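Local atomic coordinates of lovastatin nonaketide synthase, polyketide synthase component (Aspergillus terreus, PDB entry 7CPX), a protein that builds, together with LovC, the nonaketide dihydromonacolin L from malonyl-CoA, NADPH and S-adenosylmethionine as a homodimeric, iterative multidomain polyketide synthase in lovastatin biosynthesis. Residues R515-H527 and L536-D548. The protein carries 2 engineered substitutions. Sequence-based numbering, arbitrary orientation.
Sequences RSVLPFRRAIVGH and LEDAIEDGIVSSD
Arg-521 and Ser-546 form an antiparallel hydrogen-bonded pair, the backbone core of this contact. Ser-546 N gives its hydrogen to Arg-521 O at 2.8 Å, and Arg-521 N returns the bond to Ser-546 O. Beyond this pair Asp-548 N reaches Pro-519 O at 2.8 Å, a bent bond; proline, which has no N-H, can still accept there. Residues 546-547 thus form a short, weakly bonded edge strand beside 520-524, whose other edge bonds to strand 475-479, giving a three-stranded antiparallel sheet.

Arg-522 ties the turn after the helix to the strand. Its CG lies anti to the backbone N (chi1 179°) and the chain bends at chi2, bringing NH1 to Ile-544 O at 2.9 Å, while NE bonds to Ala-523 O at 3.1 Å and has Glu-896 OE2 as a long, weak ion-pair partner. Two guanidinium nitrogens therefore satisfy two backbone carbonyls. Ala-539 CB lies over one face of the group, toward the rim, a methyl being small enough to fit there. Gly-543 ends the helix with positive phi, which favours glycine, and the chain turns back toward the strand.

Ile-524 makes the apolar contact, CG1 on Leu-536 CD2 at 3.6 Å and CD1 on Ala-539 CB. Of the serines, Ser-547 OG sits over one face of the Phe-520 ring, and Ser-546 OG bonds to Glu-896 O of helix 883-898. Backbone bonds and the Arg-522 guanidinium thus supply most of the polar links and aliphatic side chains the helix-to-strand packing, consistent with the alpha/beta linker between ketosynthase and acyltransferase.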
loop_
_atom_site.group_PDB
_atom_site.type_symbol
_atom_site.label_atom_id
_atom_site.label_comp_id
_atom_site.label_asym_id
_atom_site.label_seq_id
_atom_site.Cartn_x
_atom_site.Cartn_y
_atom_site.Cartn_z
ATOM N N ARG A 515 26.440 -49.970 -0.405
ATOM C CA ARG A 515 26.461 -48.517 -0.471
ATOM C C ARG A 515 26.491 -48.082 -1.928
ATOM O O ARG A 515 27.160 -48.703 -2.757
ATOM C CB ARG A 515 27.662 -47.940 0.286
ATOM C CG ARG A 515 27.552 -48.082 1.797
ATOM C CD ARG A 515 26.811 -46.924 2.426
ATOM N NE ARG A 515 27.576 -45.685 2.346
ATOM C CZ ARG A 515 27.541 -44.714 3.250
ATOM N NH1 ARG A 515 26.806 -44.813 4.346
ATOM N NH2 ARG A 515 28.271 -43.620 3.055
ATOM N N SER A 516 25.765 -47.010 -2.226
ATOM C CA SER A 516 25.576 -46.588 -3.605
ATOM C C SER A 516 26.886 -46.116 -4.224
ATOM O O SER A 516 27.743 -45.541 -3.549
ATOM C CB SER A 516 24.539 -45.470 -3.674
ATOM O OG SER A 516 23.287 -45.907 -3.176
ATOM N N VAL A 517 27.030 -46.367 -5.519
ATOM C CA VAL A 517 28.146 -45.855 -6.306
ATOM C C VAL A 517 27.704 -44.565 -6.978
ATOM O O VAL A 517 26.574 -44.458 -7.469
ATOM C CB VAL A 517 28.614 -46.892 -7.341
ATOM C CG1 VAL A 517 29.734 -46.320 -8.193
ATOM C CG2 VAL A 517 29.070 -48.166 -6.652
ATOM N N LEU A 518 28.596 -43.587 -7.009
ATOM C CA LEU A 518 28.301 -42.251 -7.499
ATOM C C LEU A 518 29.424 -41.778 -8.405
ATOM O O LEU A 518 30.545 -42.297 -8.343
ATOM C CB LEU A 518 28.108 -41.280 -6.325
ATOM C CG LEU A 518 26.949 -41.675 -5.403
ATOM C CD1 LEU A 518 26.898 -40.804 -4.166
ATOM C CD2 LEU A 518 25.626 -41.602 -6.143
ATOM N N PRO A 519 29.153 -40.791 -9.275
ATOM C CA PRO A 519 30.129 -40.413 -10.307
ATOM C C PRO A 519 31.546 -40.225 -9.788
ATOM O O PRO A 519 32.471 -40.897 -10.257
ATOM C CB PRO A 519 29.560 -39.098 -10.853
ATOM C CG PRO A 519 28.098 -39.211 -10.634
ATOM C CD PRO A 519 27.931 -39.972 -9.350
ATOM N N PHE A 520 31.737 -39.326 -8.828
ATOM C CA PHE A 520 33.062 -39.099 -8.268
ATOM C C PHE A 520 33.387 -40.229 -7.303
ATOM O O PHE A 520 32.650 -40.462 -6.341
ATOM C CB PHE A 520 33.128 -37.742 -7.571
ATOM C CG PHE A 520 33.019 -36.578 -8.511
ATOM C CD1 PHE A 520 31.782 -36.113 -8.918
ATOM C CD2 PHE A 520 34.155 -35.954 -8.994
ATOM C CE1 PHE A 520 31.678 -35.046 -9.786
ATOM C CE2 PHE A 520 34.058 -34.884 -9.862
ATOM C CZ PHE A 520 32.819 -34.429 -10.258
ATOM N N ARG A 521 34.487 -40.929 -7.559
ATOM C CA ARG A 521 34.844 -42.131 -6.824
ATOM C C ARG A 521 36.239 -41.995 -6.235
ATOM O O ARG A 521 37.116 -41.348 -6.813
ATOM C CB ARG A 521 34.806 -43.366 -7.728
ATOM C CG ARG A 521 33.452 -43.674 -8.338
ATOM C CD ARG A 521 33.577 -44.767 -9.387
ATOM N NE ARG A 521 32.287 -45.180 -9.923
ATOM C CZ ARG A 521 31.648 -44.561 -10.906
ATOM N NH1 ARG A 521 32.142 -43.475 -11.477
ATOM N NH2 ARG A 521 30.483 -45.044 -11.327
ATOM N N ARG A 522 36.436 -42.616 -5.075
ATOM C CA ARG A 522 37.762 -42.799 -4.513
ATOM C C ARG A 522 37.785 -44.116 -3.756
ATOM O O ARG A 522 36.753 -44.600 -3.286
ATOM C CB ARG A 522 38.168 -41.642 -3.586
ATOM C CG ARG A 522 39.548 -41.797 -2.943
ATOM C CD ARG A 522 40.662 -41.924 -3.981
ATOM N NE ARG A 522 41.916 -42.383 -3.395
ATOM C CZ ARG A 522 42.941 -41.601 -3.079
ATOM N NH1 ARG A 522 42.906 -40.293 -3.278
ATOM N NH2 ARG A 522 44.032 -42.147 -2.550
ATOM N N ALA A 523 38.973 -44.701 -3.662
ATOM C CA ALA A 523 39.166 -45.963 -2.969
ATOM C C ALA A 523 40.424 -45.873 -2.123
ATOM O O ALA A 523 41.436 -45.317 -2.564
ATOM C CB ALA A 523 39.259 -47.122 -3.960
ATOM N N ILE A 524 40.355 -46.422 -0.917
ATOM C CA ILE A 524 41.429 -46.355 0.060
ATOM C C ILE A 524 41.928 -47.769 0.315
ATOM O O ILE A 524 41.132 -48.709 0.422
ATOM C CB ILE A 524 40.949 -45.696 1.367
ATOM C CG1 ILE A 524 40.207 -44.390 1.069
ATOM C CG2 ILE A 524 42.114 -45.445 2.291
ATOM C CD1 ILE A 524 41.019 -43.369 0.298
ATOM N N VAL A 525 43.245 -47.915 0.410
ATOM C CA VAL A 525 43.892 -49.212 0.555
ATOM C C VAL A 525 44.491 -49.297 1.950
ATOM O O VAL A 525 45.260 -48.419 2.357
ATOM C CB VAL A 525 44.971 -49.423 -0.522
ATOM C CG1 VAL A 525 45.711 -50.724 -0.291
ATOM C CG2 VAL A 525 44.340 -49.412 -1.903
ATOM N N GLY A 526 44.139 -50.354 2.678
ATOM C CA GLY A 526 44.666 -50.565 4.010
ATOM C C GLY A 526 44.242 -51.893 4.603
ATOM O O GLY A 526 43.063 -52.255 4.554
ATOM N N HIS A 527 45.201 -52.629 5.166
ATOM C CA HIS A 527 44.894 -53.935 5.739
ATOM C C HIS A 527 44.162 -53.807 7.070
ATOM O O HIS A 527 43.236 -54.578 7.345
ATOM C CB HIS A 527 46.180 -54.742 5.923
ATOM C CG HIS A 527 45.958 -56.105 6.500
ATOM N ND1 HIS A 527 46.911 -56.759 7.251
ATOM C CD2 HIS A 527 44.894 -56.940 6.433
ATOM C CE1 HIS A 527 46.443 -57.936 7.625
ATOM N NE2 HIS A 527 45.221 -58.071 7.141
ATOM N N LEU A 536 43.446 -42.970 4.155
ATOM C CA LEU A 536 42.411 -41.948 4.045
ATOM C C LEU A 536 43.001 -40.555 4.205
ATOM O O LEU A 536 42.613 -39.622 3.494
ATOM C CB LEU A 536 41.323 -42.184 5.091
ATOM C CG LEU A 536 40.074 -42.931 4.625
ATOM C CD1 LEU A 536 39.234 -43.347 5.816
ATOM C CD2 LEU A 536 39.257 -42.070 3.678
ATOM N N GLU A 537 43.928 -40.392 5.149
ATOM C CA GLU A 537 44.610 -39.110 5.300
ATOM C C GLU A 537 45.337 -38.736 4.014
ATOM O O GLU A 537 45.270 -37.589 3.553
ATOM C CB GLU A 537 45.595 -39.177 6.466
ATOM C CG GLU A 537 44.950 -39.293 7.834
ATOM C CD GLU A 537 44.459 -37.960 8.360
ATOM O OE1 GLU A 537 44.221 -37.047 7.542
ATOM O OE2 GLU A 537 44.318 -37.823 9.593
ATOM N N ASP A 538 46.038 -39.703 3.422
ATOM C CA ASP A 538 46.763 -39.443 2.184
ATOM C C ASP A 538 45.810 -39.049 1.064
ATOM O O ASP A 538 46.087 -38.119 0.299
ATOM C CB ASP A 538 47.575 -40.673 1.784
ATOM C CG ASP A 538 48.571 -41.085 2.850
ATOM O OD1 ASP A 538 49.056 -40.201 3.587
ATOM O OD2 ASP A 538 48.868 -42.294 2.951
ATOM N N ALA A 539 44.680 -39.749 0.950
ATOM C CA ALA A 539 43.707 -39.424 -0.089
ATOM C C ALA A 539 43.119 -38.037 0.125
ATOM O O ALA A 539 42.945 -37.272 -0.832
ATOM C CB ALA A 539 42.597 -40.475 -0.114
ATOM N N ILE A 540 42.805 -37.695 1.375
ATOM C CA ILE A 540 42.258 -36.377 1.675
ATOM C C ILE A 540 43.253 -35.294 1.290
ATOM O O ILE A 540 42.890 -34.286 0.672
ATOM C CB ILE A 540 41.874 -36.289 3.164
ATOM C CG1 ILE A 540 40.685 -37.205 3.458
ATOM C CG2 ILE A 540 41.550 -34.855 3.543
ATOM C CD1 ILE A 540 40.463 -37.464 4.932
ATOM N N GLU A 541 44.524 -35.482 1.650
ATOM C CA GLU A 541 45.535 -34.496 1.291
ATOM C C GLU A 541 45.715 -34.402 -0.219
ATOM O O GLU A 541 45.879 -33.300 -0.755
ATOM C CB GLU A 541 46.864 -34.840 1.964
ATOM C CG GLU A 541 46.820 -34.779 3.484
ATOM C CD GLU A 541 46.570 -33.379 4.007
ATOM O OE1 GLU A 541 46.643 -32.420 3.209
ATOM O OE2 GLU A 541 46.299 -33.235 5.219
ATOM N N ASP A 542 45.684 -35.538 -0.918
ATOM C CA ASP A 542 45.892 -35.530 -2.362
ATOM C C ASP A 542 44.730 -34.860 -3.084
ATOM O O ASP A 542 44.934 -33.999 -3.947
ATOM C CB ASP A 542 46.082 -36.959 -2.870
ATOM C CG ASP A 542 47.308 -37.630 -2.284
ATOM O OD1 ASP A 542 48.298 -36.922 -2.002
ATOM O OD2 ASP A 542 47.282 -38.866 -2.106
ATOM N N GLY A 543 43.501 -35.244 -2.744
ATOM C CA GLY A 543 42.346 -34.753 -3.465
ATOM C C GLY A 543 42.144 -35.380 -4.823
ATOM O O GLY A 543 41.319 -34.891 -5.601
ATOM N N ILE A 544 42.873 -36.448 -5.135
ATOM C CA ILE A 544 42.790 -37.104 -6.435
ATOM C C ILE A 544 41.658 -38.120 -6.387
ATOM O O ILE A 544 41.657 -39.023 -5.544
ATOM C CB ILE A 544 44.122 -37.777 -6.800
ATOM C CG1 ILE A 544 45.248 -36.740 -6.835
ATOM C CG2 ILE A 544 44.003 -38.488 -8.142
ATOM C CD1 ILE A 544 46.637 -37.339 -6.909
ATOM N N VAL A 545 40.690 -37.975 -7.295
ATOM C CA VAL A 545 39.528 -38.851 -7.350
ATOM C C VAL A 545 39.187 -39.134 -8.807
ATOM O O VAL A 545 39.584 -38.404 -9.717
ATOM C CB VAL A 545 38.305 -38.243 -6.628
ATOM C CG1 VAL A 545 38.641 -37.942 -5.177
ATOM C CG2 VAL A 545 37.839 -36.983 -7.340
ATOM N N SER A 546 38.437 -40.211 -9.014
ATOM C CA SER A 546 37.976 -40.610 -10.335
ATOM C C SER A 546 36.516 -40.221 -10.518
ATOM O O SER A 546 35.717 -40.275 -9.579
ATOM C CB SER A 546 38.140 -42.117 -10.537
ATOM O OG SER A 546 37.682 -42.508 -11.820
ATOM N N SER A 547 36.172 -39.829 -11.743
ATOM C CA SER A 547 34.832 -39.366 -12.071
ATOM C C SER A 547 34.245 -40.225 -13.181
ATOM O O SER A 547 34.936 -40.574 -14.142
ATOM C CB SER A 547 34.847 -37.898 -12.509
ATOM O OG SER A 547 33.542 -37.457 -12.841
ATOM N N ASP A 548 32.964 -40.556 -13.041
ATOM C CA ASP A 548 32.251 -41.344 -14.039
ATOM C C ASP A 548 32.987 -42.645 -14.341
ATOM O O ASP A 548 32.398 -43.725 -14.295
ATOM C CB ASP A 548 32.066 -40.535 -15.323
ATOM C CG ASP A 548 31.276 -39.261 -15.100
ATOM O OD1 ASP A 548 30.387 -39.258 -14.224
ATOM O OD2 ASP A 548 31.545 -38.262 -15.800
#